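Local coordinates for protein probable tautomerase HP_0924 (Helicobacter pylori, PDB 3M21) that is a probable tautomerase, a small beta-alpha-beta protein of the MIF clan that assembles as a hexamer, at residues F[1-14]-F[40-53]. Residues are numbered along the deposited sequence; the frame is centred on the assembly and turned at random.
Sequences PFINIKLVPENGGP and SIVVIIDEVDSNNY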
ATOM      1  N   PRO F   1     -12.598  -4.530   7.308  1.00 23.77           N
ATOM      2  CA  PRO F   1     -11.866  -3.867   6.205  1.00 22.54           C
ATOM      3  C   PRO F   1     -10.634  -3.089   6.677  1.00 22.82           C
ATOM      4  O   PRO F   1     -10.340  -3.002   7.879  1.00 22.60           O
ATOM      5  CB  PRO F   1     -12.854  -2.939   5.505  1.00 23.03           C
ATOM      6  CG  PRO F   1     -13.883  -2.700   6.604  1.00 23.00           C
ATOM      7  CD  PRO F   1     -13.987  -4.039   7.352  1.00 22.39           C
ATOM      8  N   PHE F   2      -9.923  -2.532   5.702  1.00 20.10           N
ATOM      9  CA  PHE F   2      -8.713  -1.760   5.938  1.00 19.66           C
ATOM     10  C   PHE F   2      -8.749  -0.507   5.074  1.00 20.22           C
ATOM     11  O   PHE F   2      -8.993  -0.591   3.873  1.00 21.13           O
ATOM     12  CB  PHE F   2      -7.489  -2.601   5.576  1.00 19.73           C
ATOM     13  CG  PHE F   2      -6.199  -1.846   5.642  1.00 19.61           C
ATOM     14  CD1 PHE F   2      -5.595  -1.586   6.866  1.00 20.36           C
ATOM     15  CD2 PHE F   2      -5.575  -1.407   4.473  1.00 20.56           C
ATOM     16  CE1 PHE F   2      -4.388  -0.892   6.925  1.00 20.64           C
ATOM     17  CE2 PHE F   2      -4.371  -0.712   4.525  1.00 21.22           C
ATOM     18  CZ  PHE F   2      -3.775  -0.459   5.749  1.00 21.87           C
ATOM     19  N   ILE F   3      -8.520   0.649   5.686  1.00 18.15           N
ATOM     20  CA  ILE F   3      -8.514   1.912   4.949  1.00 18.96           C
ATOM     21  C   ILE F   3      -7.218   2.666   5.217  1.00 18.27           C
ATOM     22  O   ILE F   3      -6.893   2.999   6.361  1.00 15.64           O
ATOM     23  CB  ILE F   3      -9.694   2.826   5.349  1.00 19.84           C
ATOM     24  CG1 ILE F   3     -11.031   2.131   5.051  1.00 19.66           C
ATOM     25  CG2 ILE F   3      -9.603   4.147   4.604  1.00 18.60           C
ATOM     26  CD1 ILE F   3     -11.439   1.116   6.107  1.00 22.22           C
ATOM     27  N   ASN F   4      -6.484   2.933   4.149  1.00 17.49           N
ATOM     28  CA  ASN F   4      -5.216   3.637   4.251  1.00 19.40           C
ATOM     29  C   ASN F   4      -5.459   5.007   3.642  1.00 19.01           C
ATOM     30  O   ASN F   4      -5.956   5.125   2.524  1.00 17.62           O
ATOM     31  CB  ASN F   4      -4.142   2.870   3.466  1.00 19.02           C
ATOM     32  CG  ASN F   4      -2.752   3.485   3.579  1.00 22.66           C
ATOM     33  OD1 ASN F   4      -1.915   3.281   2.694  1.00 22.53           O
ATOM     34  ND2 ASN F   4      -2.490   4.220   4.664  1.00 20.60           N
ATOM     35  N   ILE F   5      -5.159   6.049   4.397  1.00 18.46           N
ATOM     36  CA  ILE F   5      -5.353   7.396   3.896  1.00 17.93           C
ATOM     37  C   ILE F   5      -3.995   8.065   3.856  1.00 17.50           C
ATOM     38  O   ILE F   5      -3.308   8.126   4.870  1.00 18.07           O
ATOM     39  CB  ILE F   5      -6.267   8.216   4.829  1.00 16.68           C
ATOM     40  CG1 ILE F   5      -7.664   7.604   4.877  1.00 17.87           C
ATOM     41  CG2 ILE F   5      -6.327   9.654   4.363  1.00 17.39           C
ATOM     42  CD1 ILE F   5      -8.541   8.201   5.965  1.00 19.50           C
ATOM     43  N   LYS F   6      -3.610   8.563   2.690  1.00 15.85           N
ATOM     44  CA  LYS F   6      -2.332   9.241   2.558  1.00 18.91           C
ATOM     45  C   LYS F   6      -2.609  10.691   2.203  1.00 20.79           C
ATOM     46  O   LYS F   6      -3.290  10.982   1.214  1.00 22.42           O
ATOM     47  CB  LYS F   6      -1.494   8.582   1.465  1.00 18.88           C
ATOM     48  CG  LYS F   6      -1.136   7.133   1.764  1.00 20.71           C
ATOM     49  CD  LYS F   6      -0.228   6.548   0.687  1.00 25.87           C
ATOM     50  CE  LYS F   6       0.028   5.081   0.938  1.00 31.08           C
ATOM     51  NZ  LYS F   6       0.657   4.851   2.265  1.00 33.93           N
ATOM     52  N   LEU F   7      -2.083  11.601   3.013  1.00 18.59           N
ATOM     53  CA  LEU F   7      -2.296  13.023   2.787  1.00 20.46           C
ATOM     54  C   LEU F   7      -1.049  13.836   3.126  1.00 20.69           C
ATOM     55  O   LEU F   7      -0.146  13.345   3.794  1.00 20.39           O
ATOM     56  CB  LEU F   7      -3.474  13.489   3.636  1.00 20.65           C
ATOM     57  CG  LEU F   7      -3.307  13.298   5.152  1.00 20.43           C
ATOM     58  CD1 LEU F   7      -2.407  14.390   5.709  1.00 22.93           C
ATOM     59  CD2 LEU F   7      -4.667  13.359   5.847  1.00 23.48           C
ATOM     60  N   VAL F   8      -1.006  15.077   2.662  1.00 21.48           N
ATOM     61  CA  VAL F   8       0.127  15.955   2.944  1.00 24.16           C
ATOM     62  C   VAL F   8      -0.271  16.989   3.996  1.00 24.94           C
ATOM     63  O   VAL F   8      -1.272  17.698   3.835  1.00 24.87           O
ATOM     64  CB  VAL F   8       0.586  16.704   1.678  1.00 24.20           C
ATOM     65  CG1 VAL F   8       1.857  17.485   1.963  1.00 22.97           C
ATOM     66  CG2 VAL F   8       0.804  15.719   0.557  1.00 22.62           C
ATOM     67  N   PRO F   9       0.494  17.074   5.102  1.00 24.42           N
ATOM     68  CA  PRO F   9       0.183  18.047   6.159  1.00 26.41           C
ATOM     69  C   PRO F   9       0.146  19.467   5.613  1.00 29.76           C
ATOM     70  O   PRO F   9       0.768  19.763   4.595  1.00 29.04           O
ATOM     71  CB  PRO F   9       1.333  17.863   7.148  1.00 24.67           C
ATOM     72  CG  PRO F   9       1.655  16.416   7.018  1.00 25.52           C
ATOM     73  CD  PRO F   9       1.618  16.212   5.506  1.00 22.90           C
ATOM     74  N   GLU F  10      -0.576  20.345   6.298  1.00 33.52           N
ATOM     75  CA  GLU F  10      -0.673  21.736   5.882  1.00 38.36           C
ATOM     76  C   GLU F  10      -1.366  22.584   6.935  1.00 39.54           C
ATOM     77  O   GLU F  10      -2.380  22.179   7.502  1.00 39.54           O
ATOM     78  CB  GLU F  10      -1.429  21.848   4.557  1.00 40.64           C
ATOM     79  CG  GLU F  10      -1.704  23.284   4.148  1.00 44.14           C
ATOM     80  CD  GLU F  10      -1.989  23.440   2.670  1.00 45.93           C
ATOM     81  OE1 GLU F  10      -2.925  22.769   2.173  1.00 46.68           O
ATOM     82  OE2 GLU F  10      -1.275  24.242   2.010  1.00 46.02           O
ATOM     83  N   ASN F  11      -0.799  23.761   7.189  1.00 41.18           N
ATOM     84  CA  ASN F  11      -1.328  24.710   8.163  1.00 41.65           C
ATOM     85  C   ASN F  11      -1.632  24.108   9.532  1.00 42.38           C
ATOM     86  O   ASN F  11      -2.786  24.081   9.967  1.00 42.92           O
ATOM     87  CB  ASN F  11      -2.593  25.383   7.621  1.00 42.77           C
ATOM     88  CG  ASN F  11      -2.403  25.949   6.228  1.00 44.62           C
ATOM     89  OD1 ASN F  11      -1.409  26.621   5.943  1.00 42.21           O
ATOM     90  ND2 ASN F  11      -3.366  25.690   5.352  1.00 46.44           N
ATOM     91  N   GLY F  12      -0.591  23.633  10.211  1.00 41.71           N
ATOM     92  CA  GLY F  12      -0.766  23.057  11.535  1.00 41.56           C
ATOM     93  C   GLY F  12      -1.625  21.806  11.596  1.00 40.96           C
ATOM     94  O   GLY F  12      -1.882  21.279  12.679  1.00 41.71           O
ATOM     95  N   GLY F  13      -2.072  21.327  10.441  1.00 38.26           N
ATOM     96  CA  GLY F  13      -2.897  20.136  10.419  1.00 35.34           C
ATOM     97  C   GLY F  13      -2.261  18.979   9.666  1.00 34.08           C
ATOM     98  O   GLY F  13      -1.232  19.151   9.015  1.00 34.50           O
ATOM     99  N   PRO F  14      -2.839  17.772   9.751  1.00 32.26           N
ATOM    100  CA  PRO F  14      -4.041  17.459  10.526  1.00 30.77           C
ATOM    101  C   PRO F  14      -3.717  17.201  11.993  1.00 30.19           C
ATOM    102  O   PRO F  14      -2.707  16.567  12.316  1.00 28.95           O
ATOM    103  CB  PRO F  14      -4.566  16.209   9.837  1.00 31.02           C
ATOM    104  CG  PRO F  14      -3.311  15.502   9.496  1.00 33.20           C
ATOM    105  CD  PRO F  14      -2.459  16.619   8.913  1.00 30.96           C
ATOM    106  N   SER F  40     -13.814  -4.647  13.378  1.00 35.86           N
ATOM    107  CA  SER F  40     -12.813  -5.165  12.442  1.00 33.89           C
ATOM    108  C   SER F  40     -12.206  -4.098  11.534  1.00 31.94           C
ATOM    109  O   SER F  40     -11.275  -4.379  10.775  1.00 32.35           O
ATOM    110  CB  SER F  40     -13.427  -6.261  11.568  1.00 34.05           C
ATOM    111  OG  SER F  40     -14.364  -5.709  10.658  1.00 35.05           O
ATOM    112  N   ILE F  41     -12.711  -2.873  11.616  1.00 29.04           N
ATOM    113  CA  ILE F  41     -12.207  -1.807  10.758  1.00 26.48           C
ATOM    114  C   ILE F  41     -10.876  -1.213  11.186  1.00 25.00           C
ATOM    115  O   ILE F  41     -10.759  -0.636  12.267  1.00 21.64           O
ATOM    116  CB  ILE F  41     -13.219  -0.658  10.638  1.00 25.89           C
ATOM    117  CG1 ILE F  41     -14.553  -1.196  10.111  1.00 28.18           C
ATOM    118  CG2 ILE F  41     -12.693   0.401   9.682  1.00 24.85           C
ATOM    119  CD1 ILE F  41     -15.641  -0.151  10.041  1.00 26.53           C
ATOM    120  N   VAL F  42      -9.878  -1.344  10.316  1.00 22.44           N
ATOM    121  CA  VAL F  42      -8.551  -0.805  10.581  1.00 20.00           C
ATOM    122  C   VAL F  42      -8.332   0.370   9.651  1.00 21.64           C
ATOM    123  O   VAL F  42      -8.627   0.291   8.456  1.00 17.87           O
ATOM    124  CB  VAL F  42      -7.454  -1.853  10.315  1.00 20.35           C
ATOM    125  CG1 VAL F  42      -6.075  -1.223  10.462  1.00 18.09           C
ATOM    126  CG2 VAL F  42      -7.610  -3.013  11.284  1.00 23.16           C
ATOM    127  N   VAL F  43      -7.824   1.460  10.210  1.00 20.58           N
ATOM    128  CA  VAL F  43      -7.556   2.661   9.444  1.00 19.53           C
ATOM    129  C   VAL F  43      -6.163   3.151   9.805  1.00 19.96           C
ATOM    130  O   VAL F  43      -5.779   3.190  10.982  1.00 17.99           O
ATOM    131  CB  VAL F  43      -8.599   3.766   9.760  1.00 20.14           C
ATOM    132  CG1 VAL F  43      -8.345   5.008   8.905  1.00 19.12           C
ATOM    133  CG2 VAL F  43      -9.999   3.238   9.519  1.00 17.91           C
ATOM    134  N   ILE F  44      -5.396   3.490   8.776  1.00 17.42           N
ATOM    135  CA  ILE F  44      -4.045   3.987   8.957  1.00 15.84           C
ATOM    136  C   ILE F  44      -3.905   5.245   8.126  1.00 16.77           C
ATOM    137  O   ILE F  44      -4.133   5.238   6.912  1.00 15.89           O
ATOM    138  CB  ILE F  44      -2.995   2.963   8.486  1.00 16.49           C
ATOM    139  CG1 ILE F  44      -3.039   1.717   9.380  1.00 17.42           C
ATOM    140  CG2 ILE F  44      -1.618   3.602   8.472  1.00 13.31           C
ATOM    141  CD1 ILE F  44      -2.120   0.563   8.911  1.00 20.36           C
ATOM    142  N   ILE F  45      -3.549   6.332   8.796  1.00 16.56           N
ATOM    143  CA  ILE F  45      -3.361   7.609   8.135  1.00 17.47           C
ATOM    144  C   ILE F  45      -1.863   7.842   8.009  1.00 20.09           C
ATOM    145  O   ILE F  45      -1.120   7.776   8.996  1.00 20.40           O
ATOM    146  CB  ILE F  45      -3.974   8.763   8.960  1.00 18.29           C
ATOM    147  CG1 ILE F  45      -5.492   8.573   9.089  1.00 19.74           C
ATOM    148  CG2 ILE F  45      -3.650  10.091   8.316  1.00 17.35           C
ATOM    149  CD1 ILE F  45      -6.129   9.509  10.123  1.00 17.50           C
ATOM    150  N   ASP F  46      -1.409   8.102   6.791  1.00 19.40           N
ATOM    151  CA  ASP F  46       0.007   8.365   6.567  1.00 19.64           C
ATOM    152  C   ASP F  46       0.147   9.829   6.207  1.00 21.47           C
ATOM    153  O   ASP F  46      -0.633  10.353   5.415  1.00 19.73           O
ATOM    154  CB  ASP F  46       0.529   7.507   5.422  1.00 20.46           C
ATOM    155  CG  ASP F  46       0.421   6.029   5.714  1.00 18.75           C
ATOM    156  OD1 ASP F  46       0.805   5.608   6.834  1.00 22.15           O
ATOM    157  OD2 ASP F  46      -0.025   5.288   4.819  1.00 22.44           O
ATOM    158  N   GLU F  47       1.142  10.483   6.793  1.00 20.80           N
ATOM    159  CA  GLU F  47       1.391  11.884   6.524  1.00 22.40           C
ATOM    160  C   GLU F  47       2.629  11.969   5.647  1.00 24.48           C
ATOM    161  O   GLU F  47       3.737  11.628   6.072  1.00 25.64           O
ATOM    162  CB  GLU F  47       1.577  12.644   7.837  1.00 24.13           C
ATOM    163  CG  GLU F  47       0.277  12.780   8.619  1.00 25.96           C
ATOM    164  CD  GLU F  47       0.474  13.304  10.032  1.00 25.07           C
ATOM    165  OE1 GLU F  47       0.375  12.509  10.981  1.00 27.54           O
ATOM    166  OE2 GLU F  47       0.736  14.509  10.190  1.00 28.68           O
ATOM    167  N   VAL F  48       2.418  12.411   4.411  1.00 22.82           N
ATOM    168  CA  VAL F  48       3.478  12.518   3.413  1.00 22.57           C
ATOM    169  C   VAL F  48       4.026  13.927   3.266  1.00 22.29           C
ATOM    170  O   VAL F  48       3.265  14.890   3.147  1.00 23.21           O
ATOM    171  CB  VAL F  48       2.951  12.061   2.040  1.00 22.32           C
ATOM    172  CG1 VAL F  48       4.085  12.004   1.039  1.00 22.70           C
ATOM    173  CG2 VAL F  48       2.271  10.709   2.178  1.00 21.09           C
ATOM    174  N   ASP F  49       5.350  14.041   3.266  1.00 23.51           N
ATOM    175  CA  ASP F  49       6.001  15.338   3.108  1.00 26.05           C
ATOM    176  C   ASP F  49       5.601  15.912   1.756  1.00 24.08           C
ATOM    177  O   ASP F  49       5.508  15.183   0.768  1.00 24.79           O
ATOM    178  CB  ASP F  49       7.518  15.174   3.173  1.00 28.05           C
ATOM    179  CG  ASP F  49       8.245  16.500   3.226  1.00 33.86           C
ATOM    180  OD1 ASP F  49       8.578  17.049   2.155  1.00 30.32           O
ATOM    181  OD2 ASP F  49       8.469  16.998   4.350  1.00 37.28           O
ATOM    182  N   SER F  50       5.365  17.221   1.718  1.00 24.84           N
ATOM    183  CA  SER F  50       4.958  17.889   0.486  1.00 24.99           C
ATOM    184  C   SER F  50       5.929  17.698  -0.677  1.00 24.64           C
ATOM    185  O   SER F  50       5.565  17.931  -1.830  1.00 26.10           O
ATOM    186  CB  SER F  50       4.749  19.383   0.741  1.00 24.75           C
ATOM    187  OG  SER F  50       5.977  20.017   1.034  1.00 25.78           O
ATOM    188  N   ASN F  51       7.154  17.269  -0.378  1.00 24.33           N
ATOM    189  CA  ASN F  51       8.180  17.026  -1.402  1.00 24.30           C
ATOM    190  C   ASN F  51       8.189  15.567  -1.875  1.00 23.38           C
ATOM    191  O   ASN F  51       8.874  15.219  -2.837  1.00 25.31           O
ATOM    192  CB  ASN F  51       9.570  17.361  -0.839  1.00 25.94           C
ATOM    193  CG  ASN F  51       9.764  18.857  -0.592  1.00 24.93           C
ATOM    194  OD1 ASN F  51       9.898  19.640  -1.530  1.00 27.23           O
ATOM    195  ND2 ASN F  51       9.768  19.250   0.668  1.00 25.90           N
ATOM    196  N   ASN F  52       7.433  14.725  -1.182  1.00 22.68           N
ATOM    197  CA  ASN F  52       7.364  13.298  -1.474  1.00 21.28           C
ATOM    198  C   ASN F  52       6.077  12.882  -2.179  1.00 20.08           C
ATOM    199  O   ASN F  52       5.899  11.716  -2.547  1.00 19.17           O
ATOM    200  CB  ASN F  52       7.485  12.525  -0.169  1.00 21.14           C
ATOM    201  CG  ASN F  52       8.865  12.653   0.462  1.00 22.39           C
ATOM    202  OD1 ASN F  52       9.417  13.752   0.593  1.00 22.27           O
ATOM    203  ND2 ASN F  52       9.423  11.519   0.868  1.00 24.92           N
ATOM    204  N   TYR F  53       5.181  13.840  -2.354  1.00 18.77           N
ATOM    205  CA  TYR F  53       3.889  13.581  -2.979  1.00 18.58           C
ATOM    206  C   TYR F  53       3.802  14.361  -4.283  1.00 21.94           C
ATOM    207  O   TYR F  53       4.093  15.558  -4.322  1.00 21.60           O
ATOM    208  CB  TYR F  53       2.788  14.017  -2.014  1.00 14.97           C
ATOM    209  CG  TYR F  53       1.398  13.515  -2.328  1.00 18.70           C
ATOM    210  CD1 TYR F  53       0.674  12.789  -1.378  1.00 18.38           C
ATOM    211  CD2 TYR F  53       0.771  13.818  -3.547  1.00 17.95           C
ATOM    212  CE1 TYR F  53      -0.638  12.384  -1.625  1.00 17.60           C
ATOM    213  CE2 TYR F  53      -0.547  13.410  -3.798  1.00 16.68           C
ATOM    214  CZ  TYR F  53      -1.236  12.696  -2.828  1.00 19.16           C
ATOM    215  OH  TYR F  53      -2.526  12.276  -3.060  1.00 22.64           O
TER
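Asp46 OD2 sits between Asn4 and Lys6 and accepts from both, each reaching it from an opposite face of the carboxylate. Asn4 ND2 donates to Asp46 OD2 at 2.7 Å in an almost straight bond, with amide and carboxylate planes 77° apart. With CG anti to the backbone N (chi1 -177°), the amide swings toward the partner strand, where ND2 also meets Ile44 O at 3.0 Å from above the carbonyl plane. Lys6 lies alongside Asp46, and a bend at its last torsion brings NZ to 2.7 Å from OD2 in a salt bridge. Two donors, one of them charged, would probably favour the ionised form of Asp46. Farther along this face, Ile44 CD1 abuts the Phe2 ring edge in plane, 3.3 Å from CE1, and Val42 CG1 meets the same edge. Beyond strands 2-7 and 42-47, Val8 CG2 packs obliquely on the Tyr53 ring, 3.5 Å from CD1, where strand 53-55 begins. Parallel-ladder bonds from Val42 N–Pro1 O to Val48 N–Leu7 O join the backbones. Strands 2-7 and 42-47 are the two arms of a right-handed beta-alpha-beta crossover; helix 16-34 covers the face carrying Ile3 and Ile45, while antiparallel strands of two other subunits extend the sheet at both edges.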